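Local coordinates for uncharacterized protein (Bacteroides uniformis, PDB 4K61), which is of unknown function but belongs to the DUF2874 group of putative beta-lactamase-inhibitor-like, PepSY-like proteins, at residues Ala6-Ala11 and Val22-Asp27; Lys13-Thr18 and Ala50-Gln55; Val100-Ala105 and Thr109-Leu114. All coordinates share one frame; numbering follows the deposited sequence.

Interaction 1 (Ala6-Ala11 and Val22-Asp27); sequences ADVQAA and VAWSHD
V8 and W24 form the dense part of this contact, in which one turn of helix 6-15 lies against the indole of a strand residue. CG1 of V8 comes within 3.5 Å of CZ3 of W24, and about as near to CH2, so one methyl sits obliquely against the far end of the six-membered ring. With CG1 anti to the backbone N (chi1 171°), that branch is the one V8 presents to the indole, and F46 of strand 40-46 packs against both residues. W24 is also lined on one face by CG1 of V22, 3.5 Å above the ring plane. The other side of the contact is looser and wet. CG of Q9 lies 3.9 Å from CZ2 of W24, the amide plane turned 48° from the ring. A water in the indole plane accepts from NE1 of W24 at 2.8 Å and donates to OE1 of Q9 at 2.8 Å, which satisfies the pyrrole N-H without direct contact between the polar groups. The other end of the amide, NE2, bonds to the carbonyl of A4. Here an N-terminal helix packs against the edge strand 23-27 through an aromatic residue: helix-on-sheet packing of an antiparallel alpha+beta fold.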
loop_
_atom_site.group_PDB
_atom_site.type_symbol
_atom_site.label_atom_id
_atom_site.label_comp_id
_atom_site.label_asym_id
_atom_site.label_seq_id
_atom_site.Cartn_x
_atom_site.Cartn_y
_atom_site.Cartn_z
ATOM N N ALA A 6 14.490 18.248 6.173
ATOM C CA ALA A 6 13.525 19.355 6.100
ATOM C C ALA A 6 12.795 19.419 4.745
ATOM O O ALA A 6 11.579 19.609 4.722
ATOM C CB ALA A 6 14.199 20.668 6.399
ATOM N N ASP A 7 13.508 19.227 3.632
ATOM C CA ASP A 7 12.856 19.272 2.305
ATOM C C ASP A 7 11.858 18.130 2.063
ATOM O O ASP A 7 10.857 18.306 1.358
ATOM C CB ASP A 7 13.875 19.306 1.176
ATOM C CG ASP A 7 14.721 18.034 1.085
ATOM O OD1 ASP A 7 14.731 17.213 2.031
ATOM O OD2 ASP A 7 15.406 17.854 0.048
ATOM N N VAL A 8 12.102 16.966 2.658
ATOM C CA VAL A 8 11.108 15.866 2.608
ATOM C C VAL A 8 9.881 16.183 3.449
ATOM O O VAL A 8 8.743 15.981 3.016
ATOM C CB VAL A 8 11.742 14.526 3.056
ATOM C CG1 VAL A 8 10.691 13.445 3.224
ATOM C CG2 VAL A 8 12.781 14.093 2.038
ATOM N N GLN A 9 10.086 16.707 4.652
ATOM C CA GLN A 9 8.956 17.096 5.496
ATOM C C GLN A 9 8.147 18.181 4.804
ATOM O O GLN A 9 6.909 18.157 4.850
ATOM C CB GLN A 9 9.428 17.567 6.882
ATOM C CG GLN A 9 10.100 16.445 7.675
ATOM C CD GLN A 9 10.267 16.771 9.141
ATOM O OE1 GLN A 9 9.338 17.222 9.801
ATOM N NE2 GLN A 9 11.467 16.534 9.663
ATOM N N ALA A 10 8.839 19.102 4.139
ATOM C CA ALA A 10 8.166 20.193 3.394
ATOM C C ALA A 10 7.389 19.659 2.189
ATOM O O ALA A 10 6.274 20.134 1.880
ATOM C CB ALA A 10 9.169 21.241 2.942
ATOM N N ALA A 11 7.939 18.656 1.530
ATOM C CA ALA A 11 7.245 18.052 0.373
ATOM C C ALA A 11 5.938 17.381 0.771
ATOM O O ALA A 11 4.955 17.489 0.048
ATOM C CB ALA A 11 8.123 17.054 -0.339
ATOM N N VAL A 22 2.386 12.989 12.099
ATOM C CA VAL A 22 3.110 12.167 11.171
ATOM C C VAL A 22 4.137 11.318 11.886
ATOM O O VAL A 22 4.889 11.805 12.728
ATOM C CB VAL A 22 3.789 13.030 10.068
ATOM C CG1 VAL A 22 4.555 12.157 9.100
ATOM C CG2 VAL A 22 2.756 13.848 9.306
ATOM N N ALA A 23 4.230 10.049 11.505
ATOM C CA ALA A 23 5.337 9.207 11.940
ATOM C C ALA A 23 6.236 8.892 10.754
ATOM O O ALA A 23 5.779 8.360 9.749
ATOM C CB ALA A 23 4.810 7.910 12.539
ATOM N N TRP A 24 7.527 9.173 10.893
ATOM C CA TRP A 24 8.513 8.929 9.827
ATOM C C TRP A 24 9.326 7.653 10.055
ATOM O O TRP A 24 9.750 7.343 11.182
ATOM C CB TRP A 24 9.489 10.110 9.712
ATOM C CG TRP A 24 8.861 11.360 9.188
ATOM C CD1 TRP A 24 8.393 12.397 9.917
ATOM C CD2 TRP A 24 8.659 11.709 7.803
ATOM N NE1 TRP A 24 7.877 13.373 9.076
ATOM C CE2 TRP A 24 8.023 12.966 7.777
ATOM C CE3 TRP A 24 8.902 11.056 6.592
ATOM C CZ2 TRP A 24 7.654 13.598 6.578
ATOM C CZ3 TRP A 24 8.550 11.693 5.398
ATOM C CH2 TRP A 24 7.942 12.955 5.408
ATOM N N SER A 25 9.565 6.928 8.974
ATOM C CA SER A 25 10.419 5.754 8.997
ATOM C C SER A 25 11.235 5.694 7.707
ATOM O O SER A 25 11.089 6.554 6.835
ATOM C CB SER A 25 9.596 4.468 9.188
ATOM O OG SER A 25 8.741 4.258 8.099
ATOM N N HIS A 26 12.157 4.734 7.667
ATOM C CA HIS A 26 13.048 4.520 6.531
ATOM C C HIS A 26 12.705 3.159 5.921
ATOM O O HIS A 26 12.404 2.217 6.651
ATOM C CB HIS A 26 14.492 4.513 7.029
ATOM C CG HIS A 26 15.016 5.858 7.423
ATOM N ND1 HIS A 26 16.364 6.132 7.406
ATOM C CD2 HIS A 26 14.404 7.006 7.822
ATOM C CE1 HIS A 26 16.568 7.376 7.802
ATOM N NE2 HIS A 26 15.397 7.926 8.070
ATOM N N ASP A 27 12.693 3.064 4.593
ATOM C CA ASP A 27 12.326 1.819 3.898
ATOM C C ASP A 27 13.240 1.778 2.692
ATOM O O ASP A 27 13.070 2.529 1.737
ATOM C CB ASP A 27 10.855 1.836 3.478
ATOM C CG ASP A 27 10.407 0.565 2.746
ATOM O OD1 ASP A 27 11.232 -0.358 2.526
ATOM O OD2 ASP A 27 9.200 0.525 2.378
HETATM O O HOH W 1 6.862 15.887 9.729
#

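Interaction 2 (Lys13-Thr18 and Ala50-Gln55); sequences KKMYPT and AQWVMQ
M15, the last residue of helix 6-15, and W52, the first of strand 52-58, are the closest backbone points, their CA atoms 9.3 Å apart, so side chains alone bridge the gap. M15, a selenomethionine, crosses W52 at about a right angle and lays its terminal methyl over one face of the indole: CE stands 3.9 Å from the centroid of the five-membered ring and 13° off the normal, a CH-pi contact. The selenium approaches more obliquely, 4.4 Å from the same centroid, and also touches CB of W52 at 3.9 Å. A bend at the last torsion of M15 (chi3 82°) turns the methyl onto the ring while the selenium stays obliquely above it, nearer CB. One residue further on, where the chain leaves helical geometry, Y16 makes the polar contact. Its hydroxyl donates to OE1 of Q55 at 2.6 Å, meeting the carbonyl oxygen 25° out of its plane. The two side chains arrive from opposite directions, and OE1 lies at the edge of the phenol ring, near its plane. NE2 of Q55 bonds to OE1 of Q90 on the adjoining strand 82-90, so both ends of the amide are held and its rotation is fixed. F35 packs against the Y16 ring, and F46 against M15. The pairing of M15 with W52 is a Met-aromatic contact, here fastening the C-terminal end of a helix to the antiparallel sheet.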
loop_
_atom_site.group_PDB
_atom_site.type_symbol
_atom_site.label_atom_id
_atom_site.label_comp_id
_atom_site.label_asym_id
_atom_site.label_seq_id
_atom_site.Cartn_x
_atom_site.Cartn_y
_atom_site.Cartn_z
ATOM N N LYS A 13 4.097 18.267 3.473
ATOM C CA LYS A 13 3.222 19.361 3.892
ATOM C C LYS A 13 2.612 20.054 2.663
ATOM O O LYS A 13 1.447 20.444 2.664
ATOM C CB LYS A 13 3.991 20.339 4.777
ATOM C CG LYS A 13 3.126 21.320 5.543
ATOM C CD LYS A 13 3.846 21.834 6.778
ATOM C CE LYS A 13 2.950 22.593 7.712
ATOM N NZ LYS A 13 2.860 24.017 7.300
ATOM N N LYS A 14 3.374 20.153 1.590
ATOM C CA LYS A 14 2.829 20.658 0.332
ATOM C C LYS A 14 1.709 19.785 -0.269
ATOM O O LYS A 14 0.691 20.314 -0.739
ATOM C CB LYS A 14 3.979 20.833 -0.658
ATOM C CG LYS A 14 3.613 21.441 -1.997
ATOM C CD LYS A 14 4.890 21.792 -2.751
ATOM C CE LYS A 14 4.681 21.821 -4.253
ATOM N NZ LYS A 14 3.921 23.035 -4.655
HETATM N N MSE A 15 1.881 18.462 -0.268
HETATM C CA MSE A 15 0.860 17.524 -0.783
HETATM C C MSE A 15 -0.354 17.536 0.118
HETATM O O MSE A 15 -1.462 17.446 -0.334
HETATM C CB MSE A 15 1.401 16.080 -0.825
HETATM C CG MSE A 15 2.344 15.800 -1.981
HETATM SE SE MSE A 15 3.121 14.003 -1.616
HETATM C CE MSE A 15 1.668 12.914 -2.294
ATOM N N TYR A 16 -0.126 17.587 1.422
ATOM C CA TYR A 16 -1.168 17.441 2.433
ATOM C C TYR A 16 -1.009 18.481 3.517
ATOM O O TYR A 16 -0.436 18.221 4.587
ATOM C CB TYR A 16 -1.087 16.037 3.035
ATOM C CG TYR A 16 -1.510 14.966 2.070
ATOM C CD1 TYR A 16 -2.858 14.862 1.684
ATOM C CD2 TYR A 16 -0.616 14.025 1.597
ATOM C CE1 TYR A 16 -3.278 13.880 0.815
ATOM C CE2 TYR A 16 -1.016 13.046 0.701
ATOM C CZ TYR A 16 -2.334 12.981 0.304
ATOM O OH TYR A 16 -2.775 12.004 -0.557
ATOM N N PRO A 17 -1.539 19.699 3.290
ATOM C CA PRO A 17 -1.363 20.763 4.285
ATOM C C PRO A 17 -1.949 20.477 5.643
ATOM O O PRO A 17 -1.528 21.086 6.608
ATOM C CB PRO A 17 -2.082 21.986 3.664
ATOM C CG PRO A 17 -2.874 21.435 2.535
ATOM C CD PRO A 17 -2.231 20.157 2.092
ATOM N N THR A 18 -2.918 19.572 5.730
ATOM C CA THR A 18 -3.492 19.253 7.016
ATOM C C THR A 18 -2.987 17.941 7.613
ATOM O O THR A 18 -3.508 17.519 8.644
ATOM C CB THR A 18 -5.017 19.209 6.948
ATOM O OG1 THR A 18 -5.444 18.089 6.172
ATOM C CG2 THR A 18 -5.561 20.517 6.318
ATOM N N ALA A 50 13.240 14.343 -2.329
ATOM C CA ALA A 50 11.932 14.744 -1.803
ATOM C C ALA A 50 10.818 14.649 -2.855
ATOM O O ALA A 50 9.852 15.403 -2.818
ATOM C CB ALA A 50 12.000 16.137 -1.202
ATOM N N GLN A 51 10.939 13.694 -3.772
ATOM C CA GLN A 51 9.864 13.446 -4.737
ATOM C C GLN A 51 9.080 12.219 -4.274
ATOM O O GLN A 51 9.663 11.181 -3.891
ATOM C CB GLN A 51 10.375 13.286 -6.176
ATOM C CG GLN A 51 10.357 14.620 -6.941
ATOM C CD GLN A 51 10.107 14.444 -8.430
ATOM O OE1 GLN A 51 10.964 14.729 -9.289
ATOM N NE2 GLN A 51 8.916 13.953 -8.741
ATOM N N TRP A 52 7.760 12.340 -4.271
ATOM C CA TRP A 52 6.963 11.206 -3.867
ATOM C C TRP A 52 6.954 10.145 -4.965
ATOM O O TRP A 52 6.824 10.450 -6.160
ATOM C CB TRP A 52 5.542 11.619 -3.472
ATOM C CG TRP A 52 4.570 11.802 -4.612
ATOM C CD1 TRP A 52 4.397 12.905 -5.357
ATOM C CD2 TRP A 52 3.568 10.865 -5.038
ATOM N NE1 TRP A 52 3.391 12.707 -6.278
ATOM C CE2 TRP A 52 2.857 11.465 -6.095
ATOM C CE3 TRP A 52 3.234 9.567 -4.650
ATOM C CZ2 TRP A 52 1.829 10.819 -6.776
ATOM C CZ3 TRP A 52 2.190 8.916 -5.323
ATOM C CH2 TRP A 52 1.517 9.544 -6.384
ATOM N N VAL A 53 7.108 8.893 -4.550
ATOM C CA VAL A 53 7.197 7.782 -5.528
ATOM C C VAL A 53 6.111 6.717 -5.376
ATOM O O VAL A 53 5.880 5.944 -6.292
ATOM C CB VAL A 53 8.595 7.154 -5.512
ATOM C CG1 VAL A 53 9.622 8.191 -5.917
ATOM C CG2 VAL A 53 8.927 6.598 -4.137
HETATM N N MSE A 54 5.460 6.692 -4.216
HETATM C CA MSE A 54 4.334 5.782 -3.971
HETATM C C MSE A 54 3.501 6.378 -2.868
HETATM O O MSE A 54 4.028 7.033 -1.944
HETATM C CB MSE A 54 4.854 4.387 -3.572
HETATM C CG MSE A 54 3.689 3.430 -3.256
HETATM SE SE MSE A 54 4.358 1.571 -3.347
HETATM C CE MSE A 54 5.612 1.640 -1.800
ATOM N N GLN A 55 2.198 6.105 -2.919
ATOM C CA GLN A 55 1.305 6.358 -1.814
ATOM C C GLN A 55 0.408 5.146 -1.622
ATOM O O GLN A 55 0.006 4.519 -2.586
ATOM C CB GLN A 55 0.429 7.564 -2.097
ATOM C CG GLN A 55 -0.670 7.802 -1.054
ATOM C CD GLN A 55 -1.410 9.087 -1.352
ATOM O OE1 GLN A 55 -0.964 10.173 -0.984
ATOM N NE2 GLN A 55 -2.525 8.973 -2.047
#

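Interaction 3 (Val100-Ala105 and Thr109-Leu114); sequences VEVGMA and TKYQIL
V100 and I113 exchange a reciprocal pair of backbone hydrogen bonds, N of V100 to O of I113 at 2.8 Å and N of I113 to O of V100 at 2.8 Å, both close to straight. V102 and Y111 repeat the pattern, and together these pairs define the beta hairpin of strands 97-103 and 110-115; the axes of 100-103 and 110-114 run antiparallel at 158°. Beyond the regular strand, N of M104 still reaches O of T109 at 3.1 Å, continuing the pairing toward the turn. Between the hydrogen-bonded pairs lie the non-hydrogen-bonded ones, E101 with Q112 and G103 with K110; here CA-H groups approach carbonyl oxygens, as CA of E101 does O of Y111.

On the face shared by E101, K110 and Q112, contact is mixed, polar through a water and apolar along the lysine chain. E101 is modelled in two conformations, so its side-chain contacts are provisional. In one of them a water links OE1 of E101 to NE2 of Q112, and OE2 of E101 lies 3.4 Å from CD of K110. OE1 of Q112 bonds to R125 of strand 121-126, and NE2 also to the carbonyl of P133.

The opposite face, carrying V100, V102, Y111 and I113, is largely apolar in its contacts. CG2 of V102 touches both CB of Y111 and CD1 of I113, 3.9 Å from the latter. Past the strand end, selenomethionine M104 folds back to the edge of the Y111 ring through bends at chi2 (-62°) and chi3 (-65°). The outcome is a Met-aromatic contact, with Y78 meeting the same ring edge-to-face, and CG of M104 lying 3.5 Å from CE2 of Y111.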
loop_
_atom_site.group_PDB
_atom_site.type_symbol
_atom_site.label_atom_id
_atom_site.label_comp_id
_atom_site.label_asym_id
_atom_site.label_seq_id
_atom_site.Cartn_x
_atom_site.Cartn_y
_atom_site.Cartn_z
ATOM N N VAL A 100 -4.258 -6.963 -2.261
ATOM C CA VAL A 100 -5.069 -7.719 -1.297
ATOM C C VAL A 100 -4.207 -8.796 -0.651
ATOM O O VAL A 100 -3.533 -9.553 -1.348
ATOM C CB VAL A 100 -6.252 -8.404 -1.983
ATOM C CG1 VAL A 100 -7.017 -9.211 -0.965
ATOM C CG2 VAL A 100 -7.125 -7.368 -2.665
ATOM N N GLU A 101 -4.213 -8.856 0.681
ATOM C CA GLU A 101 -3.513 -9.927 1.389
ATOM C C GLU A 101 -4.524 -10.866 2.014
ATOM O O GLU A 101 -5.450 -10.409 2.695
ATOM C CB GLU A 101 -2.559 -9.404 2.458
ATOM C CG GLU A 101 -1.693 -10.538 2.990
ATOM C CD GLU A 101 -0.413 -10.081 3.687
ATOM O OE1 GLU A 101 0.081 -8.968 3.381
ATOM O OE2 GLU A 101 0.131 -10.876 4.496
ATOM N N VAL A 102 -4.339 -12.168 1.776
ATOM C CA VAL A 102 -5.205 -13.185 2.364
ATOM C C VAL A 102 -4.408 -14.177 3.194
ATOM O O VAL A 102 -3.275 -14.516 2.824
ATOM C CB VAL A 102 -5.992 -13.960 1.305
ATOM C CG1 VAL A 102 -6.925 -13.028 0.564
ATOM C CG2 VAL A 102 -5.078 -14.667 0.313
ATOM N N GLY A 103 -5.037 -14.677 4.257
ATOM C CA GLY A 103 -4.523 -15.778 5.063
ATOM C C GLY A 103 -5.405 -16.978 4.743
ATOM O O GLY A 103 -6.616 -16.845 4.651
HETATM N N MSE A 104 -4.811 -18.152 4.527
HETATM C CA MSE A 104 -5.593 -19.342 4.120
HETATM C C MSE A 104 -6.070 -20.144 5.294
HETATM O O MSE A 104 -5.677 -19.896 6.449
HETATM C CB MSE A 104 -4.819 -20.231 3.149
HETATM C CG MSE A 104 -4.311 -19.480 1.927
HETATM SE SE MSE A 104 -5.727 -18.679 0.786
HETATM C CE MSE A 104 -6.529 -20.401 0.222
ATOM N N ALA A 105 -6.928 -21.117 4.979
ATOM C CA ALA A 105 -7.555 -22.008 5.962
ATOM C C ALA A 105 -6.577 -22.586 6.986
ATOM O O ALA A 105 -6.841 -22.536 8.195
ATOM C CB ALA A 105 -8.272 -23.145 5.249
ATOM N N THR A 109 0.009 -19.677 6.009
ATOM C CA THR A 109 0.169 -19.207 4.629
ATOM C C THR A 109 -0.513 -17.872 4.306
ATOM O O THR A 109 -1.715 -17.725 4.511
ATOM C CB THR A 109 -0.320 -20.277 3.648
ATOM O OG1 THR A 109 0.293 -21.524 3.976
ATOM C CG2 THR A 109 0.056 -19.930 2.230
ATOM N N LYS A 110 0.257 -16.919 3.767
ATOM C CA LYS A 110 -0.283 -15.634 3.336
ATOM C C LYS A 110 0.054 -15.378 1.859
ATOM O O LYS A 110 1.174 -15.673 1.432
ATOM C CB LYS A 110 0.255 -14.522 4.208
ATOM C CG LYS A 110 -0.244 -14.616 5.663
ATOM C CD LYS A 110 0.433 -13.615 6.571
ATOM C CE LYS A 110 -0.306 -13.315 7.870
ATOM N NZ LYS A 110 -1.039 -14.490 8.398
ATOM N N TYR A 111 -0.920 -14.866 1.118
ATOM C CA TYR A 111 -0.721 -14.467 -0.280
ATOM C C TYR A 111 -1.034 -13.001 -0.454
ATOM O O TYR A 111 -1.939 -12.453 0.217
ATOM C CB TYR A 111 -1.609 -15.261 -1.247
ATOM C CG TYR A 111 -1.342 -16.737 -1.259
ATOM C CD1 TYR A 111 -0.225 -17.255 -1.921
ATOM C CD2 TYR A 111 -2.177 -17.620 -0.606
ATOM C CE1 TYR A 111 0.061 -18.618 -1.915
ATOM C CE2 TYR A 111 -1.914 -18.991 -0.611
ATOM C CZ TYR A 111 -0.795 -19.479 -1.268
ATOM O OH TYR A 111 -0.537 -20.823 -1.263
ATOM N N GLN A 112 -0.271 -12.355 -1.317
ATOM C CA GLN A 112 -0.555 -11.011 -1.741
ATOM C C GLN A 112 -0.905 -11.024 -3.224
ATOM O O GLN A 112 -0.105 -11.504 -4.061
ATOM C CB GLN A 112 0.624 -10.112 -1.505
ATOM C CG GLN A 112 0.407 -8.674 -1.976
ATOM C CD GLN A 112 1.725 -7.913 -1.981
ATOM O OE1 GLN A 112 2.568 -8.077 -2.889
ATOM N NE2 GLN A 112 1.901 -7.079 -0.982
ATOM N N ILE A 113 -2.055 -10.465 -3.550
ATOM C CA ILE A 113 -2.540 -10.434 -4.934
ATOM C C ILE A 113 -2.695 -8.976 -5.364
ATOM O O ILE A 113 -3.339 -8.168 -4.665
ATOM C CB ILE A 113 -3.909 -11.171 -5.041
ATOM C CG1 ILE A 113 -3.866 -12.567 -4.387
ATOM C CG2 ILE A 113 -4.320 -11.313 -6.497
ATOM C CD1 ILE A 113 -4.477 -12.618 -3.006
ATOM N N LEU A 114 -2.120 -8.645 -6.524
ATOM C CA LEU A 114 -2.153 -7.297 -7.080
ATOM C C LEU A 114 -3.124 -7.267 -8.250
ATOM O O LEU A 114 -3.000 -8.048 -9.166
ATOM C CB LEU A 114 -0.780 -6.863 -7.508
ATOM C CG LEU A 114 0.332 -6.980 -6.477
ATOM C CD1 LEU A 114 1.614 -6.399 -7.070
ATOM C CD2 LEU A 114 -0.036 -6.294 -5.167
HETATM O O HOH W 2 -0.210 -7.057 0.953
#

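In the fold
From the N terminus, helix 6-15 supplies the first segment of both interaction 1 and interaction 2. Interaction 1 closes a short loop of ten residues, bringing the edge strand 23-27 back to the helix. Interaction 2 opens before that loop has closed and reaches over the three strands between 23 and 46 to strand 52-58, so the two contacts cross along the chain. They also touch in space, through A11 and A50, and together fix the helix on one half of the sheet. Interaction 3 follows in series: a local hairpin contact on the other side of the chain's centre, its centre about 30 Å from that of interaction 1. The continuous antiparallel sheet is what connects them.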